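Local atomic coordinates of Two-component insecticidal protein 16 kDa unit (Alcaligenes faecalis, PDB entry 5V3S), a protein that forms the 16 kDa unit of a binary insecticidal toxin that kills corn rootworm, probably through a mechanism like that of Cry34Ab1/Cry35Ab1. Residues Q18-T23 / Y99-P104; F25-N30 / I63-S68; H44-K49 / T70-G75; Y121-K126 / I140-K145. All coordinates share one frame; numbering follows the deposited sequence. Where two conformers were deposited one is given.

How the interactions relate
All four contacts belong to one aegerolysin beta-sandwich. Interaction 1 lies closest to its middle, about 7 Å from the centre of the chain, and packs strand 19-27 of the six-stranded mixed sheet against strand 94-103 of the five-stranded antiparallel one. Interaction 2 uses the far end of strand 19-27, with its centre about 21 Å from that of interaction 1. Interactions 3 and 4 lie on either flank, through the neighbouring strands 68-74 and 136-144; their centres are about 22 Å apart. Along the chain, interactions 2 and 3 fall within the span of interaction 1, and interaction 4 follows. Strand 19-27 thus bonds to both neighbours in its sheet and packs on the facing one.

Interaction 1: residues Q18-T23 / Y99-P104; sequences QWMEIT and YYWDCP. Unlike the reference sequence in segment 18-23: Met20 (reference Ile).
Selenomethionine Met20 sets its methyl CE on the face of the Trp101 indole, 3.7 Å from the centroid of the six-membered ring, in a CH-pi contact. The SE atom, 4.7 Å from that centroid, adds a Met-aromatic contact. The two side chains cross at about a right angle. In Met20, chi1 (58°) places CG between the backbone N and the carbonyl carbon, and bends follow at chi2 and chi3. Trp101 NE1 is hydrogen-bonded to Thr83.

Apolar packing continues at Ile22 and Tyr99, which meet tip to tip: Ile22 CD1 lies over one face of the phenol ring, 3.4 Å from Tyr99 CE2. Met20 CE reaches the edge of this ring too, while Tyr99 OH bonds to Asp111.

Polar contacts are confined to the end of the pair. Gln18 NE2 makes a weak, long hydrogen bond of 3.5 Å to Pro104 O, and the amide also packs on Cys103 CB. Gln18 OE1 accepts from the backbone N of Met135.

The strand segments run nearly antiparallel, 159° apart, with axes 9.0 Å from each other at closest approach. Side chains meeting between two strands, one from each sheet, are typical of a beta-sandwich core, here that of the aegerolysin fold.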
loop_
_atom_site.group_PDB
_atom_site.type_symbol
_atom_site.label_atom_id
_atom_site.label_comp_id
_atom_site.label_asym_id
_atom_site.label_seq_id
_atom_site.Cartn_x
_atom_site.Cartn_y
_atom_site.Cartn_z
ATOM N N GLN A 18 -3.953 -13.045 8.865
ATOM C CA GLN A 18 -3.216 -12.539 7.677
ATOM C C GLN A 18 -3.597 -11.067 7.496
ATOM O O GLN A 18 -4.776 -10.716 7.393
ATOM C CB GLN A 18 -3.550 -13.373 6.455
ATOM C CG GLN A 18 -2.871 -12.899 5.183
ATOM C CD GLN A 18 -1.356 -12.809 5.365
ATOM O OE1 GLN A 18 -0.857 -11.977 6.120
ATOM N NE2 GLN A 18 -0.646 -13.773 4.795
ATOM N N TRP A 19 -2.601 -10.181 7.576
ATOM C CA TRP A 19 -2.912 -8.776 7.629
ATOM C C TRP A 19 -1.667 -8.034 7.148
ATOM O O TRP A 19 -0.534 -8.575 7.160
ATOM C CB TRP A 19 -3.294 -8.298 9.023
ATOM C CG TRP A 19 -2.145 -8.437 9.992
ATOM C CD1 TRP A 19 -1.808 -9.570 10.701
ATOM C CD2 TRP A 19 -1.168 -7.433 10.347
ATOM N NE1 TRP A 19 -0.692 -9.328 11.464
ATOM C CE2 TRP A 19 -0.272 -8.028 11.262
ATOM C CE3 TRP A 19 -0.941 -6.117 9.942
ATOM C CZ2 TRP A 19 0.806 -7.341 11.816
ATOM C CZ3 TRP A 19 0.138 -5.406 10.515
ATOM C CH2 TRP A 19 1.001 -6.011 11.426
HETATM N N MSE A 20 -1.919 -6.833 6.658
HETATM C CA MSE A 20 -0.841 -5.962 6.212
HETATM C C MSE A 20 -1.259 -4.542 6.578
HETATM O O MSE A 20 -2.445 -4.201 6.624
HETATM C CB MSE A 20 -0.568 -6.104 4.688
HETATM C CG MSE A 20 -1.727 -5.838 3.697
HETATM SE SE MSE A 20 -1.860 -3.867 3.333
HETATM C CE MSE A 20 -0.627 -4.087 1.820
ATOM N N GLU A 21 -0.275 -3.681 6.817
ATOM C CA GLU A 21 -0.542 -2.258 6.875
ATOM C C GLU A 21 0.586 -1.586 6.122
ATOM O O GLU A 21 1.723 -1.893 6.381
ATOM C CB GLU A 21 -0.656 -1.661 8.300
ATOM C CG GLU A 21 -1.916 -2.101 9.012
ATOM C CD GLU A 21 -2.329 -1.279 10.198
ATOM O OE1 GLU A 21 -1.652 -0.242 10.470
ATOM O OE2 GLU A 21 -3.360 -1.706 10.821
ATOM N N ILE A 22 0.231 -0.723 5.169
ATOM C CA ILE A 22 1.216 -0.077 4.296
ATOM C C ILE A 22 1.128 1.450 4.521
ATOM O O ILE A 22 0.081 2.028 4.422
ATOM C CB ILE A 22 1.161 -0.548 2.839
ATOM C CG1 ILE A 22 2.283 0.027 2.041
ATOM C CG2 ILE A 22 -0.113 -0.204 2.155
ATOM C CD1 ILE A 22 2.636 -0.794 0.842
ATOM N N THR A 23 2.255 2.062 4.822
ATOM C CA THR A 23 2.248 3.491 5.109
ATOM C C THR A 23 3.063 4.108 3.967
ATOM O O THR A 23 4.170 3.642 3.715
ATOM C CB THR A 23 2.830 3.778 6.515
ATOM O OG1 THR A 23 1.990 3.214 7.482
ATOM C CG2 THR A 23 2.880 5.231 6.754
ATOM N N TYR A 99 1.681 -0.700 -6.797
ATOM C CA TYR A 99 2.013 -1.687 -5.801
ATOM C C TYR A 99 0.993 -2.857 -5.830
ATOM O O TYR A 99 -0.172 -2.646 -6.144
ATOM C CB TYR A 99 2.061 -1.036 -4.413
ATOM C CG TYR A 99 2.542 -1.988 -3.349
ATOM C CD1 TYR A 99 3.877 -2.510 -3.392
ATOM C CD2 TYR A 99 1.667 -2.429 -2.367
ATOM C CE1 TYR A 99 4.298 -3.414 -2.402
ATOM C CE2 TYR A 99 2.086 -3.259 -1.384
ATOM C CZ TYR A 99 3.392 -3.769 -1.417
ATOM O OH TYR A 99 3.711 -4.679 -0.431
ATOM N N TYR A 100 1.440 -4.059 -5.475
ATOM C CA TYR A 100 0.566 -5.280 -5.508
ATOM C C TYR A 100 1.061 -6.224 -4.478
ATOM O O TYR A 100 2.283 -6.296 -4.219
ATOM C CB TYR A 100 0.592 -5.962 -6.929
ATOM C CG TYR A 100 0.062 -7.407 -6.975
ATOM C CD1 TYR A 100 -1.283 -7.639 -6.981
ATOM C CD2 TYR A 100 0.923 -8.534 -6.907
ATOM C CE1 TYR A 100 -1.827 -8.906 -6.919
ATOM C CE2 TYR A 100 0.389 -9.828 -6.890
ATOM C CZ TYR A 100 -1.013 -9.986 -6.915
ATOM O OH TYR A 100 -1.601 -11.205 -6.891
ATOM N N TRP A 101 0.120 -6.874 -3.781
ATOM C CA TRP A 101 0.451 -7.857 -2.761
ATOM C C TRP A 101 -0.492 -9.082 -2.898
ATOM O O TRP A 101 -1.594 -8.972 -3.392
ATOM C CB TRP A 101 0.351 -7.236 -1.358
ATOM C CG TRP A 101 -1.038 -6.848 -0.977
ATOM C CD1 TRP A 101 -1.966 -7.638 -0.366
ATOM C CD2 TRP A 101 -1.695 -5.597 -1.210
ATOM N NE1 TRP A 101 -3.127 -6.988 -0.211
ATOM C CE2 TRP A 101 -2.998 -5.716 -0.720
ATOM C CE3 TRP A 101 -1.279 -4.357 -1.698
ATOM C CZ2 TRP A 101 -3.926 -4.666 -0.791
ATOM C CZ3 TRP A 101 -2.202 -3.336 -1.782
ATOM C CH2 TRP A 101 -3.486 -3.478 -1.279
ATOM N N ASP A 102 0.018 -10.238 -2.491
ATOM C CA ASP A 102 -0.759 -11.443 -2.488
ATOM C C ASP A 102 -0.330 -12.144 -1.251
ATOM O O ASP A 102 0.790 -12.614 -1.178
ATOM C CB ASP A 102 -0.529 -12.234 -3.776
ATOM C CG ASP A 102 -1.348 -13.518 -3.788
ATOM O OD1 ASP A 102 -2.412 -13.536 -3.136
ATOM O OD2 ASP A 102 -0.913 -14.481 -4.424
ATOM N N CYS A 103 -1.169 -12.091 -0.229
ATOM C CA CYS A 103 -0.909 -12.627 1.082
ATOM C C CYS A 103 -2.055 -13.600 1.432
ATOM O O CYS A 103 -3.038 -13.244 2.097
ATOM C CB CYS A 103 -0.853 -11.501 2.090
ATOM S SG CYS A 103 0.258 -10.179 1.541
ATOM N N PRO A 104 -1.920 -14.817 0.945
ATOM C CA PRO A 104 -2.993 -15.807 0.972
ATOM C C PRO A 104 -3.146 -16.450 2.337
ATOM O O PRO A 104 -2.230 -16.379 3.139
ATOM C CB PRO A 104 -2.514 -16.830 0.001
ATOM C CG PRO A 104 -1.040 -16.854 0.234
ATOM C CD PRO A 104 -0.673 -15.375 0.398
#

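Interaction 2: residues F25-N30 / I63-S68; sequences FVVNSN and IKDEDS
Phe25 and Ser68 form an antiparallel non-hydrogen-bonded pair, and beyond it the backbone bonds Val26 N to Asp67 O (3.2 Å) and Glu66 N to Val26 O (2.8 Å) hold the end of strand 19-27 to the type II turn Lys64-Asp67.

Phe25 lays its ring along this turn. Its CG is anti to the backbone N (chi1 -176°); Asp67 O lies over one ring face, offset toward the rim, while CZ lies 3.4 Å from Glu66 O and CD1 packs on Ser68 CB. At the start of the 63-68 segment, Val26 CG2 meets Ile63 CG2 at 3.6 Å, their side chains crossing obliquely; both residues are buried, and strand 31-38 adds Phe31 and Val33 to this packing.

Two side-chain acceptors fasten the rest of the loop. Asp65 OD1 takes the backbone N-H of Asn28 at 2.8 Å, met from above the carboxylate plane, whereas Asn30 OD1 accepts from Asp65 N at 3.0 Å in its carbonyl plane.

This is a type II turn docked on a strand end by backbone bonds and by the Asp65 and Asn30 side chains, at one end of the beta-sandwich, where strand 19-27 leaves the sheet and strand 68-74 enters it.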
loop_
_atom_site.group_PDB
_atom_site.type_symbol
_atom_site.label_atom_id
_atom_site.label_comp_id
_atom_site.label_asym_id
_atom_site.label_seq_id
_atom_site.Cartn_x
_atom_site.Cartn_y
_atom_site.Cartn_z
ATOM N N PHE A 25 4.754 7.679 2.808
ATOM C CA PHE A 25 5.157 8.996 3.352
ATOM C C PHE A 25 5.769 9.675 2.179
ATOM O O PHE A 25 6.605 9.074 1.493
ATOM C CB PHE A 25 6.260 8.849 4.452
ATOM C CG PHE A 25 6.627 10.127 5.105
ATOM C CD1 PHE A 25 5.926 10.583 6.182
ATOM C CD2 PHE A 25 7.627 10.938 4.563
ATOM C CE1 PHE A 25 6.265 11.775 6.805
ATOM C CE2 PHE A 25 7.943 12.187 5.160
ATOM C CZ PHE A 25 7.235 12.585 6.259
ATOM N N VAL A 26 5.487 10.969 1.991
ATOM C CA VAL A 26 5.865 11.650 0.744
ATOM C C VAL A 26 6.519 12.966 1.057
ATOM O O VAL A 26 6.205 13.534 2.086
ATOM C CB VAL A 26 4.675 11.910 -0.198
ATOM C CG1 VAL A 26 3.898 10.592 -0.420
ATOM C CG2 VAL A 26 3.732 12.927 0.375
ATOM N N VAL A 27 7.332 13.407 0.108
ATOM C CA VAL A 27 8.132 14.649 0.219
ATOM C C VAL A 27 8.221 15.336 -1.123
ATOM O O VAL A 27 8.448 14.761 -2.128
ATOM C CB VAL A 27 9.566 14.333 0.760
ATOM C CG1 VAL A 27 10.402 15.583 0.915
ATOM C CG2 VAL A 27 9.562 13.499 2.013
ATOM N N ASN A 28 8.083 16.643 -1.066
ATOM C CA ASN A 28 8.324 17.583 -2.156
ATOM C C ASN A 28 7.239 17.700 -3.229
ATOM O O ASN A 28 7.476 18.286 -4.324
ATOM C CB ASN A 28 9.688 17.434 -2.776
ATOM C CG ASN A 28 10.125 18.708 -3.496
ATOM O OD1 ASN A 28 9.772 19.792 -3.038
ATOM N ND2 ASN A 28 10.850 18.585 -4.639
ATOM N N SER A 29 6.047 17.166 -2.934
ATOM C CA SER A 29 4.829 17.297 -3.752
ATOM C C SER A 29 3.663 16.746 -2.953
ATOM O O SER A 29 3.876 16.218 -1.879
ATOM C CB SER A 29 4.931 16.568 -5.058
ATOM O OG SER A 29 4.049 17.127 -6.015
ATOM N N ASN A 30 2.439 16.933 -3.439
ATOM C CA ASN A 30 1.271 16.204 -2.883
ATOM C C ASN A 30 0.937 15.145 -3.899
ATOM O O ASN A 30 0.993 15.407 -5.072
ATOM C CB ASN A 30 0.083 17.084 -2.720
ATOM C CG ASN A 30 0.461 18.375 -2.011
ATOM O OD1 ASN A 30 1.169 18.349 -1.001
ATOM N ND2 ASN A 30 -0.006 19.481 -2.549
ATOM N N ILE A 63 -2.128 12.595 -0.346
ATOM C CA ILE A 63 -1.082 12.626 0.640
ATOM C C ILE A 63 -0.304 13.900 0.458
ATOM O O ILE A 63 0.401 14.082 -0.496
ATOM C CB ILE A 63 -0.129 11.442 0.546
ATOM C CG1 ILE A 63 -0.932 10.126 0.435
ATOM C CG2 ILE A 63 0.771 11.351 1.793
ATOM C CD1 ILE A 63 -0.136 8.953 0.160
ATOM N N LYS A 64 -0.407 14.766 1.444
ATOM C CA LYS A 64 0.342 16.045 1.389
ATOM C C LYS A 64 1.820 15.946 1.689
ATOM O O LYS A 64 2.275 15.123 2.448
ATOM C CB LYS A 64 -0.307 17.016 2.330
ATOM C CG LYS A 64 -1.649 17.412 1.763
ATOM C CD LYS A 64 -2.462 18.202 2.766
ATOM C CE LYS A 64 -2.081 19.644 2.636
ATOM N NZ LYS A 64 -2.538 20.415 3.858
ATOM N N ASP A 65 2.577 16.894 1.158
ATOM C CA ASP A 65 3.965 16.994 1.425
ATOM C C ASP A 65 4.296 16.870 2.887
ATOM O O ASP A 65 3.769 17.639 3.672
ATOM C CB ASP A 65 4.457 18.378 0.889
ATOM C CG ASP A 65 5.906 18.443 0.631
ATOM O OD1 ASP A 65 6.766 17.701 1.120
ATOM O OD2 ASP A 65 6.280 19.370 -0.133
ATOM N N GLU A 66 5.260 15.977 3.200
ATOM C CA GLU A 66 5.769 15.661 4.560
ATOM C C GLU A 66 4.742 15.001 5.465
ATOM O O GLU A 66 4.919 15.045 6.665
ATOM C CB GLU A 66 6.438 16.843 5.271
ATOM C CG GLU A 66 7.593 17.485 4.457
ATOM C CD GLU A 66 8.122 18.777 5.094
ATOM O OE1 GLU A 66 7.661 19.257 6.149
ATOM O OE2 GLU A 66 9.011 19.318 4.474
ATOM N N ASP A 67 3.661 14.448 4.871
ATOM C CA ASP A 67 2.694 13.623 5.567
ATOM C C ASP A 67 2.708 12.188 5.076
ATOM O O ASP A 67 3.267 11.851 4.072
ATOM C CB ASP A 67 1.275 14.120 5.305
ATOM C CG ASP A 67 0.923 15.417 6.028
ATOM O OD1 ASP A 67 1.670 15.905 6.936
ATOM O OD2 ASP A 67 -0.164 15.972 5.698
ATOM N N SER A 68 2.062 11.323 5.850
ATOM C CA SER A 68 1.878 9.964 5.348
ATOM C C SER A 68 0.373 9.597 5.350
ATOM O O SER A 68 -0.489 10.263 5.938
ATOM C CB SER A 68 2.623 8.965 6.197
ATOM O OG SER A 68 2.116 8.910 7.554
HETATM O O HOH W 1 9.351 20.787 -0.425
#

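Interaction 3: residues H44-K49 / T70-G75; sequences HVPGDK and TIASCG
Ala72 presses its methyl against the imidazole of His44: CB stands over one ring face, 3.9 Å from the centroid, as a CH-pi contact. Further along strand 68-74, Cys74 SG approaches the same ring obliquely and lies 3.6 Å from His44 CD2. On the other side of Ala72, Pro46 slides past Thr70, its CG 3.8 Å from Thr70 CG2. The aliphatic part of Lys49 runs by Cys74 SG, which touches CB, CG and CD alike.

The backbones meet directly once, through His44 N to Ala72 O at 3.1 Å. Two waters add bridges: one, backbone to backbone, donates to His44 O and accepts from Ala72 N; the other, in the ring plane, joins the imidazole NE2 to Ser73 O.

The imidazole is also positioned from within its own segment. CG lies between the backbone N and the carbonyl carbon (chi1 65°), and ND1 donates to Val45 O at 2.8 Å. That oxygen also accepts from Asp48 N, closing the type II turn Val45-Asp48, and the two donors reach it from opposite faces of its carbonyl plane. Lys49 CA covers the ring face opposite Ala72. Further out, Glu21 accepts from Gly47 N, and Lys49 NZ bonds to Tyr16 O.

The His44 ring is thus sandwiched between Lys49 CA and Ala72 CB; the ND1 bond to Val45 O probably fixes its rotation, while NE2 hydrogen-bonds a water.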
loop_
_atom_site.group_PDB
_atom_site.type_symbol
_atom_site.label_atom_id
_atom_site.label_comp_id
_atom_site.label_asym_id
_atom_site.label_seq_id
_atom_site.Cartn_x
_atom_site.Cartn_y
_atom_site.Cartn_z
ATOM N N HIS A 44 -9.685 -1.806 5.672
ATOM C CA HIS A 44 -10.178 -1.318 6.941
ATOM C C HIS A 44 -9.301 -0.192 7.509
ATOM O O HIS A 44 -8.097 0.018 7.145
ATOM C CB HIS A 44 -10.328 -2.448 8.012
ATOM C CG HIS A 44 -9.030 -3.041 8.394
ATOM N ND1 HIS A 44 -8.224 -2.463 9.368
ATOM C CD2 HIS A 44 -8.330 -4.063 7.890
ATOM C CE1 HIS A 44 -7.107 -3.136 9.453
ATOM N NE2 HIS A 44 -7.137 -4.104 8.559
ATOM N N VAL A 45 -9.940 0.494 8.441
ATOM C CA VAL A 45 -9.335 1.647 9.120
ATOM C C VAL A 45 -8.125 1.093 9.833
ATOM O O VAL A 45 -8.216 0.052 10.526
ATOM C CB VAL A 45 -10.331 2.367 10.115
ATOM C CG1 VAL A 45 -9.593 3.414 10.948
ATOM C CG2 VAL A 45 -11.492 2.988 9.368
ATOM N N PRO A 46 -6.962 1.712 9.634
ATOM C CA PRO A 46 -5.784 1.203 10.267
ATOM C C PRO A 46 -5.929 1.169 11.804
ATOM O O PRO A 46 -6.434 2.105 12.444
ATOM C CB PRO A 46 -4.674 2.140 9.781
ATOM C CG PRO A 46 -5.258 2.773 8.565
ATOM C CD PRO A 46 -6.693 2.949 8.855
ATOM N N GLY A 47 -5.532 0.030 12.352
ATOM C CA GLY A 47 -5.704 -0.251 13.771
ATOM C C GLY A 47 -7.034 -0.838 14.208
ATOM O O GLY A 47 -7.222 -1.106 15.402
ATOM N N ASP A 48 -7.985 -1.021 13.308
ATOM C CA ASP A 48 -9.283 -1.536 13.698
ATOM C C ASP A 48 -9.845 -2.361 12.592
ATOM O O ASP A 48 -10.556 -1.885 11.772
ATOM C CB ASP A 48 -10.264 -0.436 14.064
ATOM C CG ASP A 48 -11.531 -0.950 14.613
ATOM O OD1 ASP A 48 -11.815 -2.176 14.623
ATOM O OD2 ASP A 48 -12.287 -0.105 15.097
ATOM N N LYS A 49 -9.432 -3.607 12.603
ATOM C CA LYS A 49 -9.861 -4.600 11.628
ATOM C C LYS A 49 -11.371 -4.810 11.553
ATOM O O LYS A 49 -11.849 -5.339 10.550
ATOM C CB LYS A 49 -9.123 -5.912 11.858
ATOM C CG LYS A 49 -7.595 -5.845 11.692
ATOM C CD LYS A 49 -6.986 -7.229 11.901
ATOM C CE LYS A 49 -5.475 -7.192 12.121
ATOM N NZ LYS A 49 -4.856 -8.513 12.467
ATOM N N THR A 70 -1.961 5.654 5.561
ATOM C CA THR A 70 -1.832 4.214 5.705
ATOM C C THR A 70 -3.058 3.562 5.147
ATOM O O THR A 70 -4.220 4.015 5.416
ATOM C CB THR A 70 -1.671 3.886 7.206
ATOM O OG1 THR A 70 -0.471 4.519 7.677
ATOM C CG2 THR A 70 -1.612 2.424 7.436
ATOM N N ILE A 71 -2.793 2.484 4.434
ATOM C CA ILE A 71 -3.808 1.573 3.901
ATOM C C ILE A 71 -3.651 0.264 4.747
ATOM O O ILE A 71 -2.537 -0.224 5.012
ATOM C CB ILE A 71 -3.576 1.350 2.422
ATOM C CG1 ILE A 71 -3.899 2.583 1.618
ATOM C CG2 ILE A 71 -4.336 0.162 1.885
ATOM C CD1 ILE A 71 -3.355 2.619 0.217
ATOM N N ALA A 72 -4.759 -0.369 5.026
ATOM C CA ALA A 72 -4.690 -1.600 5.828
ATOM C C ALA A 72 -5.664 -2.590 5.274
ATOM O O ALA A 72 -6.753 -2.215 4.911
ATOM C CB ALA A 72 -5.050 -1.281 7.245
ATOM N N SER A 73 -5.287 -3.841 5.206
ATOM C CA SER A 73 -6.207 -4.827 4.712
ATOM C C SER A 73 -5.901 -6.110 5.445
ATOM O O SER A 73 -4.799 -6.329 5.746
ATOM C CB SER A 73 -5.866 -5.012 3.262
ATOM O OG SER A 73 -6.658 -5.968 2.649
ATOM N N CYS A 74 -6.909 -6.966 5.643
ATOM C CA CYS A 74 -6.733 -8.248 6.280
ATOM C C CYS A 74 -7.747 -9.227 5.712
ATOM O O CYS A 74 -8.537 -8.905 4.838
ATOM C CB CYS A 74 -6.947 -8.132 7.815
ATOM S SG CYS A 74 -8.576 -7.586 8.324
ATOM N N GLY A 75 -7.727 -10.459 6.213
ATOM C CA GLY A 75 -8.737 -11.393 5.774
ATOM C C GLY A 75 -10.133 -11.026 6.180
ATOM O O GLY A 75 -10.366 -10.370 7.190
HETATM O O HOH W 2 -7.292 0.884 4.582
HETATM O O HOH W 3 -4.307 -5.054 8.640
#

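Interaction 4: residues Y121-K126 / I140-K145; sequences YTVIKK and ITVVKK
Thr122 and Val143 form one hydrogen-bonded antiparallel pair and Ile124 and Thr141 the next. Their four backbone bonds are nearly equal, from 2.9 Å for Thr122 N to Val143 O up to 3.0 Å for Ile124 N to Thr141 O, with N-H...O angles of 160° to 162°. CA-H...O contacts fill in between them, among them Ile140 CA to Ile124 O at 3.2 Å. A water donates to Thr122 O and hydrogen-bonds Thr141 OG1 on the face shared by Thr122, Ile124, Thr141 and Val143.

Apolar contacts gather on the other face. Val123 divides its methyls: CG1, anti to the backbone N (chi1 -178°), meets Ile140 CG2 at 3.8 Å, and CG2 meets Val142 CG1 at 3.9 Å. Ile140 CG1 also touches Lys125 CG.

Long side chains close the ladder's end. Tyr121 and Lys144 lie side by side and point the same way, with Tyr121 CE1 3.7 Å from Lys144 CG. Both finish at one carboxylate: Asp91 accepts from Tyr121 OH and makes a salt bridge with Lys144 NZ, which probably helps offset its charge. Lys145 crosses Thr122 at about a right angle, CE lying 3.6 Å from Thr122 OG1, and its NZ bonds to Glu119 O.

These strands make a beta hairpin at the margin of the mixed sheet: 121-126 is its outermost strand in the chain, and 136-144 pairs in parallel with strand 19-27. The face bearing Val123, Ile140 and Val142 packs on Phe97 of strand 94-103 in the opposing sheet, and Lys125 NZ makes a salt bridge to Asp111 of strand 110-115.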
loop_
_atom_site.group_PDB
_atom_site.type_symbol
_atom_site.label_atom_id
_atom_site.label_comp_id
_atom_site.label_asym_id
_atom_site.label_seq_id
_atom_site.Cartn_x
_atom_site.Cartn_y
_atom_site.Cartn_z
ATOM N N TYR A 121 11.665 10.661 -9.190
ATOM C CA TYR A 121 11.255 10.249 -7.859
ATOM C C TYR A 121 12.188 9.152 -7.282
ATOM O O TYR A 121 12.730 8.332 -8.012
ATOM C CB TYR A 121 9.834 9.751 -7.881
ATOM C CG TYR A 121 8.874 10.750 -8.471
ATOM C CD1 TYR A 121 8.212 11.674 -7.673
ATOM C CD2 TYR A 121 8.594 10.711 -9.807
ATOM C CE1 TYR A 121 7.253 12.551 -8.209
ATOM C CE2 TYR A 121 7.743 11.610 -10.361
ATOM C CZ TYR A 121 7.113 12.528 -9.580
ATOM O OH TYR A 121 6.264 13.404 -10.185
ATOM N N THR A 122 12.510 9.291 -6.037
ATOM C CA THR A 122 13.104 8.237 -5.276
ATOM C C THR A 122 11.989 7.531 -4.512
ATOM O O THR A 122 11.329 8.060 -3.661
ATOM C CB THR A 122 14.224 8.716 -4.359
ATOM O OG1 THR A 122 15.171 9.469 -5.142
ATOM C CG2 THR A 122 14.968 7.514 -3.758
ATOM N N VAL A 123 11.828 6.255 -4.838
ATOM C CA VAL A 123 10.804 5.483 -4.200
ATOM C C VAL A 123 11.415 4.257 -3.544
ATOM O O VAL A 123 12.000 3.445 -4.251
ATOM C CB VAL A 123 9.746 5.077 -5.204
ATOM C CG1 VAL A 123 8.654 4.315 -4.539
ATOM C CG2 VAL A 123 9.072 6.249 -5.818
ATOM N N ILE A 124 11.261 4.137 -2.241
ATOM C CA ILE A 124 11.880 3.040 -1.414
ATOM C C ILE A 124 10.871 2.301 -0.526
ATOM O O ILE A 124 10.184 2.955 0.287
ATOM C CB ILE A 124 13.047 3.514 -0.566
ATOM C CG1 ILE A 124 14.147 4.241 -1.383
ATOM C CG2 ILE A 124 13.642 2.273 0.189
ATOM C CD1 ILE A 124 15.025 3.357 -2.217
ATOM N N LYS A 125 10.825 0.944 -0.673
ATOM C CA LYS A 125 10.013 0.137 0.237
ATOM C C LYS A 125 10.853 -0.638 1.324
ATOM O O LYS A 125 11.937 -1.169 1.029
ATOM C CB LYS A 125 9.205 -0.828 -0.596
ATOM C CG LYS A 125 8.309 -1.757 0.204
ATOM C CD LYS A 125 7.470 -2.611 -0.732
ATOM C CE LYS A 125 8.361 -3.662 -1.412
ATOM N NZ LYS A 125 8.566 -4.955 -0.677
ATOM N N LYS A 126 10.331 -0.675 2.537
ATOM C CA LYS A 126 10.877 -1.441 3.660
ATOM C C LYS A 126 9.757 -2.350 4.101
ATOM O O LYS A 126 8.578 -1.990 4.054
ATOM C CB LYS A 126 11.321 -0.536 4.819
ATOM C CG LYS A 126 12.363 0.564 4.458
ATOM C CD LYS A 126 13.849 0.141 4.541
ATOM C CE LYS A 126 14.781 1.146 3.785
ATOM N NZ LYS A 126 16.028 0.449 3.334
ATOM N N ILE A 140 6.550 2.750 2.456
ATOM C CA ILE A 140 7.095 3.292 1.186
ATOM C C ILE A 140 7.293 4.818 1.367
ATOM O O ILE A 140 6.414 5.440 1.817
ATOM C CB ILE A 140 6.175 3.011 0.002
ATOM C CG1 ILE A 140 5.910 1.486 -0.105
ATOM C CG2 ILE A 140 6.771 3.613 -1.290
ATOM C CD1 ILE A 140 5.010 1.132 -1.267
ATOM N N THR A 141 8.474 5.298 1.076
ATOM C CA THR A 141 8.839 6.680 0.985
ATOM C C THR A 141 8.903 7.053 -0.488
ATOM O O THR A 141 9.373 6.315 -1.401
ATOM C CB THR A 141 10.133 7.027 1.796
ATOM O OG1 THR A 141 11.237 6.162 1.356
ATOM C CG2 THR A 141 9.918 6.789 3.337
ATOM N N VAL A 142 8.447 8.286 -0.738
ATOM C CA VAL A 142 8.453 8.795 -2.020
ATOM C C VAL A 142 8.991 10.256 -1.918
ATOM O O VAL A 142 8.463 11.011 -1.188
ATOM C CB VAL A 142 7.073 8.771 -2.617
ATOM C CG1 VAL A 142 7.214 9.238 -4.032
ATOM C CG2 VAL A 142 6.422 7.344 -2.583
ATOM N N VAL A 143 10.055 10.536 -2.617
ATOM C CA VAL A 143 10.681 11.857 -2.626
ATOM C C VAL A 143 10.718 12.317 -4.051
ATOM O O VAL A 143 11.361 11.696 -4.883
ATOM C CB VAL A 143 12.133 11.835 -2.050
ATOM C CG1 VAL A 143 12.756 13.237 -2.143
ATOM C CG2 VAL A 143 12.115 11.365 -0.616
ATOM N N LYS A 144 9.988 13.395 -4.374
ATOM C CA LYS A 144 10.160 14.070 -5.707
ATOM C C LYS A 144 11.521 14.779 -5.677
ATOM O O LYS A 144 11.723 15.655 -4.797
ATOM C CB LYS A 144 9.060 15.072 -5.970
ATOM C CG LYS A 144 9.062 15.661 -7.378
ATOM C CD LYS A 144 7.953 16.649 -7.618
ATOM C CE LYS A 144 7.681 16.972 -9.115
ATOM N NZ LYS A 144 6.257 17.505 -9.278
ATOM N N LYS A 145 12.390 14.438 -6.626
ATOM C CA LYS A 145 13.739 14.928 -6.638
ATOM C C LYS A 145 13.719 16.440 -6.857
ATOM O O LYS A 145 12.866 16.947 -7.593
ATOM C CB LYS A 145 14.548 14.221 -7.705
ATOM C CG LYS A 145 14.870 12.781 -7.367
ATOM C CD LYS A 145 15.637 12.217 -8.552
ATOM C CE LYS A 145 16.042 10.762 -8.429
ATOM N NZ LYS A 145 16.710 10.411 -9.735
HETATM O O HOH W 4 12.353 7.703 -0.806
#